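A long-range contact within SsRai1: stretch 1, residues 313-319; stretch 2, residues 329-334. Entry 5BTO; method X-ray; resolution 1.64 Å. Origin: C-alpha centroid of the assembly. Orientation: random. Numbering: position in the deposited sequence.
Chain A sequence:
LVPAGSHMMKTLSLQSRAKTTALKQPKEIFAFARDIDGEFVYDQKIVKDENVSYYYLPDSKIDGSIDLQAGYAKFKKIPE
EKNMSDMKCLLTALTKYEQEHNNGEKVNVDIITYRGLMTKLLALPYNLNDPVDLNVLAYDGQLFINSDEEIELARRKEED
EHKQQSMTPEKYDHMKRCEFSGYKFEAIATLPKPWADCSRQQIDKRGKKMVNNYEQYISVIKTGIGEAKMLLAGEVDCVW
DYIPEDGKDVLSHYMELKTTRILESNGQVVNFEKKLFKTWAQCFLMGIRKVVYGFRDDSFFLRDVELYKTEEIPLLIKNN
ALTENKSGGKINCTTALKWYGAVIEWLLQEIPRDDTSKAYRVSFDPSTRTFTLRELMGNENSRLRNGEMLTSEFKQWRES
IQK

Stretch 1 313-319: IPLLIKN
Stretch 2 329-334: GKINCT

Ile-317 lies at the apolar centre, buried and pointing toward the second stretch from a stretch that is helical through 313-318 (phi/psi near -60/-42). Its m,t side chain (chi1 -71°, chi2 173°) sets CG2 3.9 Å from CG2 of Ile-331, also m,t and pointing toward its partner, and CD1 4.3 Å from SG of Cys-333. Cys-333 (chi1 -65°, m) directs its thiol at the helix, where SG lies 3.8 Å from CB of Pro-314, a residue with a C-gamma exo ring; this is an apolar contact between sulfur and hydrocarbon. The second stretch runs extended through Lys-330 (-52/125), Ile-331 (-63/135) and Asn-332 (-138/115), then turns helical at Cys-333 (-68/-33). The two chains run obliquely in broadly opposed directions; CA atoms pair Pro-314 with Cys-333 at 5.8 Å, Ile-317 with Ile-331 at 7.1 Å and Lys-318 with Asn-332 at 6.7 Å. Beside these apolar contacts one water bridges the backbones, donating to Pro-314 O (2.9 Å) and accepting from Cys-333 N (3.1 Å). Asn-332 (chi1 -179°, t) caps the new helix, its OD1 accepting a weak bond from Thr-334 N at 2.9 Å. At the polar edge, Lys-330 (t,p,t,t) reaches the backbone of Ile-317 and Lys-318, where NZ donates to Ile-317 O (2.9 Å) and Lys-318 O (3.0 Å), placing its charge against two carbonyls.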

# COMPACT_ATOMS: atom_id res chain seq x y z
N ILE A 313 -14.07 -22.50 -7.84
CA ILE A 313 -14.11 -21.32 -8.71
C ILE A 313 -12.73 -20.65 -8.90
O ILE A 313 -12.39 -20.26 -10.01
CB ILE A 313 -15.17 -20.29 -8.26
CG1 ILE A 313 -16.58 -20.88 -8.43
CG2 ILE A 313 -15.04 -19.00 -9.09
CD1 ILE A 313 -17.70 -20.02 -7.86
N PRO A 314 -11.95 -20.50 -7.82
CA PRO A 314 -10.66 -19.82 -8.02
C PRO A 314 -9.79 -20.48 -9.09
O PRO A 314 -9.14 -19.78 -9.86
CB PRO A 314 -10.01 -19.89 -6.63
CG PRO A 314 -11.18 -19.87 -5.70
CD PRO A 314 -12.23 -20.75 -6.39
N LEU A 315 -9.79 -21.81 -9.15
CA LEU A 315 -8.98 -22.52 -10.13
C LEU A 315 -9.57 -22.39 -11.55
O LEU A 315 -8.82 -22.26 -12.53
CB LEU A 315 -8.80 -23.98 -9.74
CG LEU A 315 -7.90 -24.81 -10.66
CD1 LEU A 315 -6.49 -24.23 -10.75
CD2 LEU A 315 -7.87 -26.25 -10.19
N LEU A 316 -10.89 -22.40 -11.66
CA LEU A 316 -11.52 -22.12 -12.96
C LEU A 316 -11.07 -20.77 -13.50
O LEU A 316 -10.73 -20.63 -14.68
CB LEU A 316 -13.04 -22.15 -12.86
CG LEU A 316 -13.71 -23.51 -12.78
CD1 LEU A 316 -15.21 -23.33 -12.65
CD2 LEU A 316 -13.35 -24.33 -14.02
N ILE A 317 -11.06 -19.76 -12.64
CA ILE A 317 -10.63 -18.43 -13.06
C ILE A 317 -9.14 -18.41 -13.44
O ILE A 317 -8.75 -17.86 -14.48
CB ILE A 317 -10.95 -17.40 -11.96
CG1 ILE A 317 -12.47 -17.17 -11.88
CG2 ILE A 317 -10.24 -16.06 -12.21
CD1 ILE A 317 -12.89 -16.29 -10.73
N LYS A 318 -8.32 -19.03 -12.61
CA LYS A 318 -6.89 -19.10 -12.88
C LYS A 318 -6.59 -19.74 -14.23
O LYS A 318 -5.71 -19.28 -14.96
CB LYS A 318 -6.15 -19.85 -11.76
CG LYS A 318 -4.64 -19.88 -11.92
CD LYS A 318 -3.99 -20.55 -10.73
CE LYS A 318 -2.47 -20.49 -10.81
NZ LYS A 318 -1.94 -19.11 -10.56
N ASN A 319 -7.31 -20.82 -14.53
CA ASN A 319 -7.09 -21.57 -15.76
C ASN A 319 -7.75 -21.01 -17.02
O ASN A 319 -7.63 -21.60 -18.11
CB ASN A 319 -7.51 -23.02 -15.57
CG ASN A 319 -6.53 -23.78 -14.71
OD1 ASN A 319 -5.38 -23.39 -14.57
ND2 ASN A 319 -6.99 -24.88 -14.13
N GLY A 329 -5.49 -6.27 -13.85
CA GLY A 329 -5.18 -7.41 -14.69
C GLY A 329 -5.88 -8.70 -14.31
O GLY A 329 -7.00 -8.68 -13.80
N LYS A 330 -5.23 -9.84 -14.56
CA LYS A 330 -5.79 -11.16 -14.30
C LYS A 330 -6.32 -11.31 -12.87
O LYS A 330 -5.58 -11.06 -11.90
CB LYS A 330 -4.71 -12.22 -14.55
CG LYS A 330 -5.07 -13.63 -14.14
CD LYS A 330 -5.87 -14.33 -15.20
CE LYS A 330 -6.05 -15.79 -14.84
NZ LYS A 330 -6.65 -16.56 -15.95
N ILE A 331 -7.58 -11.70 -12.74
CA ILE A 331 -8.17 -11.93 -11.42
C ILE A 331 -7.44 -13.08 -10.73
O ILE A 331 -7.18 -14.11 -11.34
CB ILE A 331 -9.69 -12.26 -11.51
CG1 ILE A 331 -10.47 -11.01 -11.93
CG2 ILE A 331 -10.21 -12.78 -10.18
CD1 ILE A 331 -11.91 -11.26 -12.34
N ASN A 332 -7.12 -12.88 -9.46
CA ASN A 332 -6.46 -13.88 -8.64
C ASN A 332 -7.13 -13.84 -7.28
O ASN A 332 -7.06 -12.83 -6.59
CB ASN A 332 -4.96 -13.56 -8.52
CG ASN A 332 -4.20 -14.58 -7.69
OD1 ASN A 332 -4.67 -15.05 -6.66
ND2 ASN A 332 -2.99 -14.94 -8.15
N CYS A 333 -7.81 -14.92 -6.91
CA CYS A 333 -8.61 -14.92 -5.68
C CYS A 333 -7.74 -14.83 -4.43
O CYS A 333 -8.15 -14.25 -3.43
CB CYS A 333 -9.52 -16.14 -5.62
SG CYS A 333 -10.78 -16.14 -6.93
N THR A 334 -6.55 -15.41 -4.49
CA THR A 334 -5.64 -15.35 -3.34
C THR A 334 -5.18 -13.92 -3.08
O THR A 334 -5.13 -13.47 -1.93
CB THR A 334 -4.41 -16.25 -3.56
OG1 THR A 334 -4.85 -17.60 -3.73
CG2 THR A 334 -3.48 -16.18 -2.36
O HOH W 1 -7.84 -17.42 -8.76